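Local coordinates for 3-dehydroshikimate dehydratase (Bacillus anthracis, PDB 3DX5), which catalyses the manganese-dependent dehydration of 3-dehydroshikimate to 3,4-dihydroxybenzoate, a building block of the siderophore petrobactin, and works as a homodimer, at residues H38-Y43 with C86-I91; A77-T82 with V122-M127; L131-N136 with H164-I169; V227-G232 with K264-V269. All coordinates share one frame; numbering follows the deposited sequence. Where two conformers were deposited one is given.

All four contacts lie in one TIM barrel, among its outer helices and the loops and strand ends they pack on. Contacts 1 and 2 share helix 79-96, with centres about 18 Å apart; contacts 2 and 3 share helix 115-134, with centres about 14 Å apart. Contact 1 touches contact 3, as Cys86 and Ala90 pack on Leu131, Phe132 and His135, so the three are linked through helices 79-96 and 115-134. Contact 4 lies on the opposite side of the chain's centre, its nearest atoms about 17 Å from contacts 1 and 3. It is not part of the active site: the side chain of Leu229 is about 11 Å from manganese and about 12 Å from bound 3,4-dihydroxybenzoic acid.

Contact 1: H38-Y43 with C86-I91; sequences HAQNLY and CEQLAI
Gln40 and Gln88 join two outer helices of the TIM barrel, 36-45 and 79-96, whose short segments run at 70° to each other with their axes 10.7 Å apart. At that spacing the contact is made by long side chains, polar and aromatic ones suited to a partly exposed surface.

The direct polar link is a hydrogen bond from Gln88 NE2 to Gln40 OE1, 2.8 Å long. It arrives in the carbonyl plane of Gln40, on a lone pair of OE1, and OE1 in turn lies close to the amide plane of Gln88. The two amides are nevertheless turned 76° apart, because the side chains cross at about a right angle. In both glutamines CG points away from the backbone N, and the chain then bends at chi2 (67° in Gln40, 59° in Gln88), which curls the amides into the gap.

Aromatic and apolar packing comes from Tyr43. Gln88 NE2 sits over one face of its ring, 3.7 Å from Tyr43 CE2, so the nitrogen that donates to Gln40 also packs over the ring. Farther out, the branched Ile91 presents CG2 obliquely to the ring, 3.8 Å from Tyr43 CE1. Leu92, one residue on, touches both Gln40 and Tyr43, while Leu42 of helix 36-45 packs on Leu14 of the second subunit.

A water completes the polar network: it donates to Gln88 OE1 at 2.6 Å and is hydrogen-bonded to Tyr43 OH at 2.9 Å.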
loop_
_atom_site.group_PDB
_atom_site.type_symbol
_atom_site.label_atom_id
_atom_site.label_comp_id
_atom_site.label_asym_id
_atom_site.label_seq_id
_atom_site.Cartn_x
_atom_site.Cartn_y
_atom_site.Cartn_z
ATOM N N HIS A 38 -9.912 -3.037 -2.115
ATOM C CA HIS A 38 -10.059 -3.915 -3.266
ATOM C C HIS A 38 -11.532 -4.144 -3.634
ATOM O O HIS A 38 -11.885 -4.051 -4.814
ATOM C CB HIS A 38 -9.389 -5.273 -2.998
ATOM C CG HIS A 38 -7.883 -5.210 -2.998
ATOM N ND1 HIS A 38 -7.093 -6.237 -2.526
ATOM C CD2 HIS A 38 -7.030 -4.236 -3.412
ATOM C CE1 HIS A 38 -5.819 -5.929 -2.715
ATOM N NE2 HIS A 38 -5.755 -4.712 -3.229
ATOM N N ALA A 39 -12.371 -4.456 -2.632
ATOM C CA ALA A 39 -13.824 -4.586 -2.813
ATOM C C ALA A 39 -14.424 -3.326 -3.491
ATOM O O ALA A 39 -15.157 -3.412 -4.490
ATOM C CB ALA A 39 -14.509 -4.826 -1.424
ATOM N N GLN A 40 -14.103 -2.159 -2.944
ATOM C CA GLN A 40 -14.642 -0.893 -3.420
ATOM C C GLN A 40 -14.213 -0.626 -4.850
ATOM O O GLN A 40 -15.020 -0.208 -5.692
ATOM C CB GLN A 40 -14.163 0.248 -2.506
ATOM C CG GLN A 40 -14.564 1.674 -3.019
ATOM C CD GLN A 40 -16.097 1.919 -2.985
ATOM O OE1 GLN A 40 -16.855 1.203 -2.323
ATOM N NE2 GLN A 40 -16.537 2.930 -3.714
ATOM N N ASN A 41 -12.941 -0.835 -5.137
ATOM C CA ASN A 41 -12.499 -0.568 -6.500
ATOM C C ASN A 41 -13.012 -1.560 -7.526
ATOM O O ASN A 41 -13.205 -1.193 -8.678
ATOM C CB ASN A 41 -10.980 -0.393 -6.565
ATOM C CG ASN A 41 -10.533 0.933 -5.958
ATOM O OD1 ASN A 41 -9.740 0.983 -5.004
ATOM N ND2 ASN A 41 -11.056 2.001 -6.488
ATOM N N LEU A 42 -13.234 -2.814 -7.122
ATOM C CA LEU A 42 -13.865 -3.778 -8.044
ATOM C C LEU A 42 -15.282 -3.316 -8.377
ATOM O O LEU A 42 -15.687 -3.316 -9.551
ATOM C CB LEU A 42 -13.891 -5.188 -7.451
ATOM C CG LEU A 42 -12.519 -5.874 -7.323
ATOM C CD1 LEU A 42 -12.666 -7.157 -6.475
ATOM C CD2 LEU A 42 -11.921 -6.199 -8.702
ATOM N N TYR A 43 -16.023 -2.894 -7.355
ATOM C CA TYR A 43 -17.358 -2.379 -7.557
ATOM C C TYR A 43 -17.400 -1.171 -8.498
ATOM O O TYR A 43 -18.268 -1.093 -9.388
ATOM C CB TYR A 43 -17.960 -2.025 -6.187
ATOM C CG TYR A 43 -19.338 -1.354 -6.179
ATOM C CD1 TYR A 43 -20.499 -2.103 -6.065
ATOM C CD2 TYR A 43 -19.460 0.043 -6.205
ATOM C CE1 TYR A 43 -21.753 -1.490 -5.991
ATOM C CE2 TYR A 43 -20.721 0.668 -6.136
ATOM C CZ TYR A 43 -21.849 -0.111 -6.045
ATOM O OH TYR A 43 -23.091 0.504 -5.996
ATOM N N CYS A 86 -19.822 2.987 6.336
ATOM C CA CYS A 86 -20.524 1.776 6.748
ATOM C C CYS A 86 -21.652 1.415 5.785
ATOM O O CYS A 86 -21.831 0.244 5.456
ATOM C CB CYS A 86 -21.088 1.929 8.153
ATOM S SG CYS A 86 -19.823 1.997 9.431
ATOM N N GLU A 87 -22.397 2.415 5.330
ATOM C CA GLU A 87 -23.459 2.173 4.397
ATOM C C GLU A 87 -22.930 1.652 3.067
ATOM O O GLU A 87 -23.574 0.816 2.447
ATOM C CB GLU A 87 -24.319 3.431 4.196
ATOM C CG GLU A 87 -25.068 3.850 5.482
ATOM C CD GLU A 87 -25.644 5.277 5.422
ATOM O OE1 GLU A 87 -25.495 5.956 4.383
ATOM O OE2 GLU A 87 -26.252 5.729 6.415
ATOM N N GLN A 88 -21.770 2.144 2.621
ATOM C CA GLN A 88 -21.181 1.631 1.383
ATOM C C GLN A 88 -20.635 0.180 1.573
ATOM O O GLN A 88 -20.811 -0.679 0.713
ATOM C CB GLN A 88 -20.113 2.600 0.834
ATOM C CG GLN A 88 -19.337 2.092 -0.425
ATOM C CD GLN A 88 -20.239 1.778 -1.632
ATOM O OE1 GLN A 88 -21.449 2.114 -1.654
ATOM N NE2 GLN A 88 -19.656 1.136 -2.642
ATOM N N LEU A 89 -19.994 -0.086 2.703
ATOM C CA LEU A 89 -19.549 -1.426 3.036
ATOM C C LEU A 89 -20.685 -2.458 3.074
ATOM O O LEU A 89 -20.486 -3.594 2.641
ATOM C CB LEU A 89 -18.747 -1.448 4.346
ATOM C CG LEU A 89 -17.324 -0.877 4.309
ATOM C CD1 LEU A 89 -16.830 -0.611 5.713
ATOM C CD2 LEU A 89 -16.389 -1.843 3.600
ATOM N N ALA A 90 -21.873 -2.056 3.529
ATOM C CA ALA A 90 -23.030 -2.935 3.540
ATOM C C ALA A 90 -23.460 -3.248 2.106
ATOM O O ALA A 90 -23.853 -4.377 1.796
ATOM C CB ALA A 90 -24.186 -2.291 4.349
ATOM N N ILE A 91 -23.375 -2.262 1.217
ATOM C CA ILE A 91 -23.614 -2.505 -0.208
ATOM C C ILE A 91 -22.615 -3.550 -0.795
ATOM O O ILE A 91 -23.014 -4.548 -1.475
ATOM C CB ILE A 91 -23.572 -1.173 -1.013
ATOM C CG1 ILE A 91 -24.864 -0.402 -0.756
ATOM C CG2 ILE A 91 -23.365 -1.456 -2.501
ATOM C CD1 ILE A 91 -24.925 1.004 -1.357
HETATM O O HOH W 1 -22.886 2.378 -3.839
#

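Contact 2: A77-T82 with V122-M127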
loop_
_atom_site.group_PDB
_atom_site.type_symbol
_atom_site.label_atom_id
_atom_site.label_comp_id
_atom_site.label_asym_id
_atom_site.label_seq_id
_atom_site.Cartn_x
_atom_site.Cartn_y
_atom_site.Cartn_z
ATOM N N ALA A 77 -12.479 12.122 14.284
ATOM C CA ALA A 77 -13.156 11.614 13.069
ATOM C C ALA A 77 -14.396 12.412 12.708
ATOM O O ALA A 77 -15.136 12.849 13.582
ATOM C CB ALA A 77 -13.565 10.146 13.254
ATOM N N ASP A 78 -14.639 12.567 11.413
ATOM C CA ASP A 78 -15.952 12.994 10.964
ATOM C C ASP A 78 -16.871 11.767 10.984
ATOM O O ASP A 78 -16.843 10.925 10.068
ATOM C CB ASP A 78 -15.889 13.606 9.563
ATOM C CG ASP A 78 -17.250 14.088 9.076
ATOM O OD1 ASP A 78 -18.296 13.914 9.773
ATOM O OD2 ASP A 78 -17.265 14.679 7.982
ATOM N N PHE A 79 -17.684 11.676 12.032
ATOM C CA PHE A 79 -18.449 10.466 12.280
ATOM C C PHE A 79 -19.550 10.195 11.251
ATOM O O PHE A 79 -19.817 9.032 10.929
ATOM C CB PHE A 79 -18.988 10.409 13.715
ATOM C CG PHE A 79 -19.466 9.046 14.107
ATOM C CD1 PHE A 79 -18.561 7.995 14.222
ATOM C CD2 PHE A 79 -20.820 8.804 14.332
ATOM C CE1 PHE A 79 -18.986 6.721 14.558
ATOM C CE2 PHE A 79 -21.266 7.521 14.685
ATOM C CZ PHE A 79 -20.340 6.476 14.796
ATOM N N GLU A 80 -20.179 11.253 10.744
ATOM C CA GLU A 80 -21.139 11.134 9.638
ATOM C C GLU A 80 -20.489 10.531 8.381
ATOM O O GLU A 80 -21.137 9.782 7.645
ATOM C CB GLU A 80 -21.757 12.489 9.277
ATOM C CG GLU A 80 -22.821 12.963 10.263
ATOM C CD GLU A 80 -23.734 14.021 9.660
ATOM O OE1 GLU A 80 -23.343 14.631 8.622
ATOM O OE2 GLU A 80 -24.842 14.246 10.223
ATOM N N LYS A 81 -19.229 10.882 8.136
ATOM C CA LYS A 81 -18.459 10.290 7.058
ATOM C C LYS A 81 -18.185 8.781 7.320
ATOM O O LYS A 81 -18.302 7.952 6.401
ATOM C CB LYS A 81 -17.175 11.087 6.822
ATOM C CG LYS A 81 -16.214 10.446 5.819
ATOM C CD LYS A 81 -15.128 11.412 5.316
ATOM C CE LYS A 81 -14.068 10.659 4.464
ATOM N NZ LYS A 81 -12.937 11.570 4.034
ATOM N N THR A 82 -17.865 8.430 8.564
ATOM C CA THR A 82 -17.720 7.024 8.964
ATOM C C THR A 82 -18.998 6.219 8.732
ATOM O O THR A 82 -18.939 5.120 8.162
ATOM C CB THR A 82 -17.264 6.859 10.433
ATOM O OG1 THR A 82 -16.007 7.492 10.582
ATOM C CG2 THR A 82 -17.078 5.364 10.783
ATOM N N VAL A 122 -16.736 3.162 23.110
ATOM C CA VAL A 122 -17.735 2.098 23.329
ATOM C C VAL A 122 -19.089 2.481 22.707
ATOM O O VAL A 122 -19.711 1.683 21.986
ATOM C CB VAL A 122 -17.902 1.799 24.861
ATOM C CG1 VAL A 122 -19.213 1.017 25.174
ATOM C CG2 VAL A 122 -16.701 1.049 25.389
ATOM N N ASN A 123 -19.544 3.706 22.975
ATOM C CA ASN A 123 -20.790 4.193 22.390
ATOM C C ASN A 123 -20.795 4.181 20.852
ATOM O O ASN A 123 -21.810 3.843 20.248
ATOM C CB ASN A 123 -21.152 5.583 22.930
ATOM C CG ASN A 123 -21.444 5.563 24.439
ATOM O OD1 ASN A 123 -21.700 4.492 25.047
ATOM N ND2 ASN A 123 -21.379 6.745 25.061
ATOM N N ARG A 124 -19.676 4.545 20.239
ATOM C CA ARG A 124 -19.562 4.541 18.775
ATOM C C ARG A 124 -19.514 3.158 18.155
ATOM O O ARG A 124 -20.174 2.919 17.130
ATOM C CB ARG A 124 -18.373 5.372 18.319
ATOM C CG ARG A 124 -18.717 6.854 18.445
ATOM C CD ARG A 124 -17.527 7.721 18.234
ATOM N NE ARG A 124 -17.954 9.124 18.153
ATOM C CZ ARG A 124 -17.327 10.060 17.447
ATOM N NH1 ARG A 124 -16.212 9.769 16.791
ATOM N NH2 ARG A 124 -17.817 11.291 17.414
ATOM N N ILE A 125 -18.773 2.241 18.771
ATOM C CA ILE A 125 -18.793 0.841 18.324
ATOM C C ILE A 125 -20.232 0.300 18.399
ATOM O O ILE A 125 -20.680 -0.424 17.505
ATOM C CB ILE A 125 -17.838 -0.029 19.148
ATOM C CG1 ILE A 125 -16.382 0.408 18.915
ATOM C CG2 ILE A 125 -17.965 -1.540 18.791
ATOM C CD1 ILE A 125 -15.456 -0.077 20.053
ATOM N N ARG A 126 -20.957 0.663 19.463
ATOM C CA ARG A 126 -22.333 0.193 19.640
ATOM C C ARG A 126 -23.204 0.679 18.482
ATOM O O ARG A 126 -23.994 -0.103 17.913
ATOM C CB ARG A 126 -22.958 0.645 20.981
ATOM C CG ARG A 126 -24.302 -0.051 21.256
ATOM C CD ARG A 126 -24.958 0.434 22.567
ATOM N NE ARG A 126 -24.139 -0.001 23.696
ATOM C CZ ARG A 126 -23.468 0.804 24.504
ATOM N NH1 ARG A 126 -23.509 2.127 24.343
ATOM N NH2 ARG A 126 -22.742 0.273 25.471
HETATM N N MSE A 127 -23.038 1.952 18.133
HETATM C CA MSE A 127 -23.767 2.577 17.004
HETATM C C MSE A 127 -23.478 1.888 15.684
HETATM O O MSE A 127 -24.385 1.655 14.905
HETATM C CB MSE A 127 -23.430 4.069 16.875
HETATM C CG MSE A 127 -23.993 4.880 18.031
HETATM SE SE MSE A 127 -23.440 6.763 17.976
HETATM C CE MSE A 127 -24.324 7.173 16.283
#
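Phe79 and Arg124 mark the nearest backbone approach, their CA atoms 8.9 Å apart. Segment 77-82 turns from a loop into the first turn of helix 79-96, with Asp78 at the N-cap position, whereas 122-127 lies wholly within helix 115-134. With the backbones this far apart, the gap is filled by large side chains.

Phe79 carries the contact. Its CG is anti to the backbone N (chi1 -165°), sending the ring across to the neighbouring helix. Arg124 runs extended from CG to NE and slides past the ring in the opposite direction. CG makes a CH-pi contact over the ring face, 4.3 Å from the centroid of Phe79, and the guanidinium farther along lies flat against the same residue, its plane 26° from that of the ring and offset toward the rim near CD1. Arginine suits this place because its aliphatic part can pack while its end stays polar: NE forms a salt bridge with Glu120, and NH1 donates to the carbonyl of Ile73, bonds that should fix the rotation of the stacked group. Ala77, small enough to fit beside it, sets CB at the guanidinium edge.

Selenomethionine Met127 approaches from the ring edge, its CE 3.5 Å from Phe79 CE2, while SE sits obliquely at 5.1 Å from the ring centroid. The result is a guanidinium-aromatic stack flanked by a Met-aromatic contact, joining two successive outer helices of the TIM barrel near its surface.

Contact 3: L131-N136 with H164-I169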
loop_
_atom_site.group_PDB
_atom_site.type_symbol
_atom_site.label_atom_id
_atom_site.label_comp_id
_atom_site.label_asym_id
_atom_site.label_seq_id
_atom_site.Cartn_x
_atom_site.Cartn_y
_atom_site.Cartn_z
ATOM N N LEU A 131 -26.093 -0.214 13.213
ATOM C CA LEU A 131 -26.198 -0.012 11.761
ATOM C C LEU A 131 -26.077 -1.362 10.997
ATOM O O LEU A 131 -26.964 -1.731 10.202
ATOM C CB LEU A 131 -25.123 0.972 11.290
ATOM C CG LEU A 131 -25.205 1.502 9.855
ATOM C CD1 LEU A 131 -24.492 2.834 9.730
ATOM C CD2 LEU A 131 -24.572 0.506 8.871
ATOM N N PHE A 132 -24.988 -2.091 11.233
ATOM C CA PHE A 132 -24.772 -3.365 10.551
ATOM C C PHE A 132 -25.797 -4.440 10.937
ATOM O O PHE A 132 -26.141 -5.289 10.098
ATOM C CB PHE A 132 -23.330 -3.879 10.729
ATOM C CG PHE A 132 -22.329 -3.137 9.884
ATOM C CD1 PHE A 132 -22.373 -3.223 8.490
ATOM C CD2 PHE A 132 -21.395 -2.281 10.479
ATOM C CE1 PHE A 132 -21.445 -2.525 7.705
ATOM C CE2 PHE A 132 -20.451 -1.557 9.706
ATOM C CZ PHE A 132 -20.473 -1.680 8.329
ATOM N N ALA A 133 -26.311 -4.402 12.173
ATOM C CA ALA A 133 -27.356 -5.365 12.568
ATOM C C ALA A 133 -28.622 -5.258 11.674
ATOM O O ALA A 133 -29.340 -6.238 11.505
ATOM C CB ALA A 133 -27.748 -5.215 14.072
ATOM N N GLN A 134 -28.892 -4.080 11.115
ATOM C CA GLN A 134 -30.036 -3.928 10.209
ATOM C C GLN A 134 -29.838 -4.807 8.981
ATOM O O GLN A 134 -30.796 -5.386 8.457
ATOM C CB GLN A 134 -30.201 -2.473 9.786
ATOM C CG GLN A 134 -30.616 -1.567 10.921
ATOM C CD GLN A 134 -30.722 -0.146 10.469
ATOM O OE1 GLN A 134 -29.854 0.350 9.751
ATOM N NE2 GLN A 134 -31.779 0.520 10.868
ATOM N N HIS A 135 -28.583 -4.915 8.550
ATOM C CA HIS A 135 -28.240 -5.689 7.359
ATOM C C HIS A 135 -27.908 -7.133 7.683
ATOM O O HIS A 135 -27.387 -7.835 6.827
ATOM C CB HIS A 135 -27.010 -5.075 6.676
ATOM C CG HIS A 135 -27.196 -3.651 6.282
ATOM N ND1 HIS A 135 -27.860 -3.285 5.130
ATOM C CD2 HIS A 135 -26.857 -2.497 6.907
ATOM C CE1 HIS A 135 -27.906 -1.965 5.051
ATOM N NE2 HIS A 135 -27.299 -1.462 6.112
ATOM N N ASN A 136 -28.193 -7.545 8.917
ATOM C CA ASN A 136 -27.759 -8.841 9.458
ATOM C C ASN A 136 -26.282 -9.120 9.213
ATOM O O ASN A 136 -25.914 -10.164 8.681
ATOM C CB ASN A 136 -28.620 -9.971 8.903
ATOM C CG ASN A 136 -30.068 -9.794 9.254
ATOM O OD1 ASN A 136 -30.907 -9.633 8.387
ATOM N ND2 ASN A 136 -30.360 -9.782 10.535
ATOM N N HIS A 164 -23.443 -5.761 22.651
ATOM C CA HIS A 164 -24.342 -5.799 21.499
ATOM C C HIS A 164 -24.152 -7.156 20.798
ATOM O O HIS A 164 -23.021 -7.581 20.660
ATOM C CB HIS A 164 -24.017 -4.661 20.513
ATOM C CG HIS A 164 -25.059 -4.485 19.451
ATOM N ND1 HIS A 164 -25.161 -5.326 18.364
ATOM C CD2 HIS A 164 -26.064 -3.578 19.326
ATOM C CE1 HIS A 164 -26.172 -4.939 17.601
ATOM N NE2 HIS A 164 -26.738 -3.878 18.162
ATOM N N PRO A 165 -25.258 -7.817 20.351
ATOM C CA PRO A 165 -25.176 -9.139 19.719
ATOM C C PRO A 165 -24.424 -9.193 18.386
ATOM O O PRO A 165 -24.026 -10.277 17.970
ATOM C CB PRO A 165 -26.648 -9.557 19.545
ATOM C CG PRO A 165 -27.436 -8.305 19.657
ATOM C CD PRO A 165 -26.667 -7.443 20.635
ATOM N N ASN A 166 -24.184 -8.055 17.732
ATOM C CA ASN A 166 -23.476 -8.126 16.439
ATOM C C ASN A 166 -21.990 -7.794 16.517
ATOM O O ASN A 166 -21.316 -7.717 15.489
ATOM C CB ASN A 166 -24.155 -7.270 15.369
ATOM C CG ASN A 166 -25.534 -7.758 15.045
ATOM O OD1 ASN A 166 -26.437 -7.665 15.884
ATOM N ND2 ASN A 166 -25.714 -8.310 13.851
ATOM N N LEU A 167 -21.484 -7.551 17.728
ATOM C CA LEU A 167 -20.043 -7.290 17.897
ATOM C C LEU A 167 -19.358 -8.629 18.088
ATOM O O LEU A 167 -19.706 -9.408 19.005
ATOM C CB LEU A 167 -19.783 -6.425 19.127
ATOM C CG LEU A 167 -18.302 -6.068 19.258
ATOM C CD1 LEU A 167 -17.913 -5.216 18.028
ATOM C CD2 LEU A 167 -18.124 -5.299 20.567
ATOM N N LYS A 168 -18.386 -8.906 17.231
ATOM C CA LYS A 168 -17.708 -10.199 17.272
ATOM C C LYS A 168 -16.212 -9.934 17.221
ATOM O O LYS A 168 -15.819 -8.770 17.248
ATOM C CB LYS A 168 -18.173 -11.055 16.104
ATOM C CG LYS A 168 -19.690 -11.337 16.132
ATOM C CD LYS A 168 -20.067 -12.284 17.305
ATOM C CE LYS A 168 -21.566 -12.530 17.315
ATOM N NZ LYS A 168 -21.918 -13.484 18.370
ATOM N N ILE A 169 -15.402 -10.995 17.178
ATOM C CA ILE A 169 -13.931 -10.890 17.205
ATOM C C ILE A 169 -13.300 -11.626 15.998
ATOM O O ILE A 169 -13.667 -12.783 15.675
ATOM C CB ILE A 169 -13.348 -11.525 18.520
ATOM C CG1 ILE A 169 -13.822 -10.748 19.792
ATOM C CG2 ILE A 169 -11.774 -11.620 18.493
ATOM C CD1 ILE A 169 -13.263 -9.311 19.914
HETATM O O HOH W 2 -28.226 -9.834 12.905
#
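Ala133 packs its methyl group against two side chains of the turn that leads into strand 167-172. Its CB lies 3.3 Å from Asn166 OD1 and, at the edge of the imidazole, 3.9 Å from His164 CE1. A small residue fits here, since the CA atoms of Ala133 and Asn166 are just 6.1 Å apart.

Hydrogen bonds hold the two polar groups in position. Within the type I turn from His164 to Leu167, the backbone N of Asn166 donates to His164 ND1 at 3.0 Å, nearly in the ring plane, and NE2 is bonded to Glu130 OE1. Asn166 ND2 donates to the carbonyl of Met137.

A water adds an indirect link, accepting from Asn166 ND2 at 3.1 Å and, in one of the two conformers of Asn136, from Asn136 ND2 at 3.2 Å. Asn136 has a positive phi (48°), which asparagine tolerates well, and is the C-prime residue of a Schellman motif, with Asn136 N bonded to Ala133 O and Met137 N to Phe132 O. Helix 115-134 ends in this motif, and its last turn packs on the turn before strand 167-172, the parallel neighbour of strand 138-142 that the helix leads into.

Contact 4: V227-G232 with K264-V269; sequences VPLFEG and KAEMKV
In one of its two deposited conformers, Glu266 reaches from helix 259-272 into the loop after strand 226-227 and binds its backbone. OE2 accepts a hydrogen bond from Leu229 N, 2.8 Å long and 161° at the hydrogen, through its syn lone pair. The side chain bends at chi2 (-69°), bringing the carboxylate round to this amide. Close packing surrounds the bond: Pro228 CA lies 3.1 Å from Glu266 OE2, and Pro228 CB is 3.3 Å from OE1. The ring of Pro228 holds phi near -56°, which helps fix the direction of the following N-H. Leu229 sets CG 3.7 Å from OE2 and also packs on Leu252 of strand 249-252, a buried place suited to leucine.

The second oxygen works through solvent. A water donates to Glu266 OE1 at 2.8 Å and accepts from Phe230 N, so in this conformer the carboxylate serves two successive loop amides.

Packing is looser toward the partly exposed side, where Phe230 and Val269 slide past each other in opposite directions. Their contact is a single methyl, Val269 CG2, oblique to the ring and 3.8 Å from Phe230 CD2. The same ring makes a cation-pi contact with Arg273 and rests on helix 236-243. Carboxylate binding of loop amides here ties the last long helix of the TIM barrel to a loop whose Leu229 side chain is about 9 Å from that of the manganese ligand His198.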
loop_
_atom_site.group_PDB
_atom_site.type_symbol
_atom_site.label_atom_id
_atom_site.label_comp_id
_atom_site.label_asym_id
_atom_site.label_seq_id
_atom_site.Cartn_x
_atom_site.Cartn_y
_atom_site.Cartn_z
ATOM N N VAL A 227 7.701 -15.382 8.902
ATOM C CA VAL A 227 8.004 -16.775 8.544
ATOM C C VAL A 227 6.743 -17.625 8.413
ATOM O O VAL A 227 5.716 -17.289 8.993
ATOM C CB VAL A 227 8.961 -17.480 9.580
ATOM C CG1 VAL A 227 10.374 -16.879 9.533
ATOM C CG2 VAL A 227 8.360 -17.463 11.014
ATOM N N PRO A 228 6.820 -18.751 7.665
ATOM C CA PRO A 228 5.639 -19.644 7.601
ATOM C C PRO A 228 5.182 -20.087 8.996
ATOM O O PRO A 228 5.983 -20.063 9.964
ATOM C CB PRO A 228 6.156 -20.853 6.791
ATOM C CG PRO A 228 7.173 -20.221 5.819
ATOM C CD PRO A 228 7.871 -19.149 6.699
ATOM N N LEU A 229 3.924 -20.518 9.096
ATOM C CA LEU A 229 3.316 -20.851 10.388
ATOM C C LEU A 229 4.100 -21.825 11.261
ATOM O O LEU A 229 4.164 -21.640 12.488
ATOM C CB LEU A 229 1.896 -21.409 10.198
ATOM C CG LEU A 229 0.880 -20.465 9.531
ATOM C CD1 LEU A 229 -0.490 -21.146 9.585
ATOM C CD2 LEU A 229 0.844 -19.101 10.246
ATOM N N PHE A 230 4.641 -22.883 10.652
ATOM C CA PHE A 230 5.323 -23.915 11.450
ATOM C C PHE A 230 6.811 -23.624 11.662
ATOM O O PHE A 230 7.505 -24.417 12.253
ATOM C CB PHE A 230 5.022 -25.338 10.924
ATOM C CG PHE A 230 3.553 -25.655 10.947
ATOM C CD1 PHE A 230 2.887 -25.821 12.172
ATOM C CD2 PHE A 230 2.809 -25.655 9.763
ATOM C CE1 PHE A 230 1.516 -26.048 12.226
ATOM C CE2 PHE A 230 1.419 -25.878 9.787
ATOM C CZ PHE A 230 0.764 -26.090 11.033
ATOM N N GLU A 231 7.255 -22.462 11.197
ATOM C CA GLU A 231 8.665 -22.085 11.252
ATOM C C GLU A 231 8.901 -20.903 12.203
ATOM O O GLU A 231 10.007 -20.408 12.298
ATOM C CB GLU A 231 9.166 -21.754 9.843
ATOM C CG GLU A 231 9.087 -22.931 8.880
ATOM C CD GLU A 231 9.619 -22.623 7.487
ATOM O OE1 GLU A 231 10.341 -21.628 7.298
ATOM O OE2 GLU A 231 9.314 -23.395 6.560
ATOM N N GLY A 232 7.862 -20.455 12.903
ATOM C CA GLY A 232 8.000 -19.352 13.852
ATOM C C GLY A 232 7.824 -19.707 15.317
ATOM O O GLY A 232 7.679 -20.871 15.655
ATOM N N LYS A 264 1.160 -21.107 -1.418
ATOM C CA LYS A 264 1.095 -22.414 -2.018
ATOM C C LYS A 264 1.807 -23.454 -1.093
ATOM O O LYS A 264 1.244 -24.515 -0.789
ATOM C CB LYS A 264 1.714 -22.346 -3.423
ATOM C CG LYS A 264 1.957 -23.738 -4.106
ATOM C CD LYS A 264 2.335 -23.579 -5.601
ATOM C CE LYS A 264 2.861 -24.898 -6.117
ATOM N NZ LYS A 264 2.923 -24.957 -7.618
ATOM N N ALA A 265 3.023 -23.137 -0.635
ATOM C CA ALA A 265 3.739 -24.050 0.246
ATOM C C ALA A 265 2.991 -24.298 1.568
ATOM O O ALA A 265 2.948 -25.461 2.058
ATOM C CB ALA A 265 5.201 -23.590 0.492
ATOM N N GLU A 266 2.421 -23.231 2.139
ATOM C CA GLU A 266 1.656 -23.324 3.390
ATOM C C GLU A 266 0.506 -24.321 3.293
ATOM O O GLU A 266 0.326 -25.170 4.174
ATOM C CB GLU A 266 1.128 -21.948 3.837
ATOM C CG GLU A 266 2.209 -20.962 4.223
ATOM C CD GLU A 266 2.924 -21.342 5.503
ATOM O OE1 GLU A 266 3.553 -22.425 5.556
ATOM O OE2 GLU A 266 2.866 -20.544 6.463
HETATM N N MSE A 267 -0.238 -24.257 2.201
HETATM C CA MSE A 267 -1.430 -25.096 2.062
HETATM C C MSE A 267 -1.065 -26.568 1.940
HETATM O O MSE A 267 -1.818 -27.426 2.401
HETATM C CB MSE A 267 -2.338 -24.617 0.936
HETATM C CG MSE A 267 -3.087 -23.330 1.278
HETATM SE SE MSE A 267 -4.359 -23.528 2.731
HETATM C CE MSE A 267 -5.610 -24.795 1.968
ATOM N N LYS A 268 0.082 -26.870 1.324
ATOM C CA LYS A 268 0.515 -28.259 1.232
ATOM C C LYS A 268 0.830 -28.781 2.621
ATOM O O LYS A 268 0.486 -29.944 2.955
ATOM C CB LYS A 268 1.768 -28.397 0.342
ATOM C CG LYS A 268 1.616 -27.864 -1.113
ATOM C CD LYS A 268 2.854 -28.195 -1.948
ATOM C CE LYS A 268 2.775 -27.590 -3.357
ATOM N NZ LYS A 268 4.027 -27.933 -4.123
ATOM N N VAL A 269 1.528 -27.980 3.434
ATOM C CA VAL A 269 1.839 -28.465 4.788
ATOM C C VAL A 269 0.580 -28.529 5.660
ATOM O O VAL A 269 0.386 -29.517 6.355
ATOM C CB VAL A 269 3.081 -27.790 5.471
ATOM C CG1 VAL A 269 3.011 -26.338 5.397
ATOM C CG2 VAL A 269 3.212 -28.228 6.947
HETATM O O HOH W 3 4.701 -23.623 7.819
#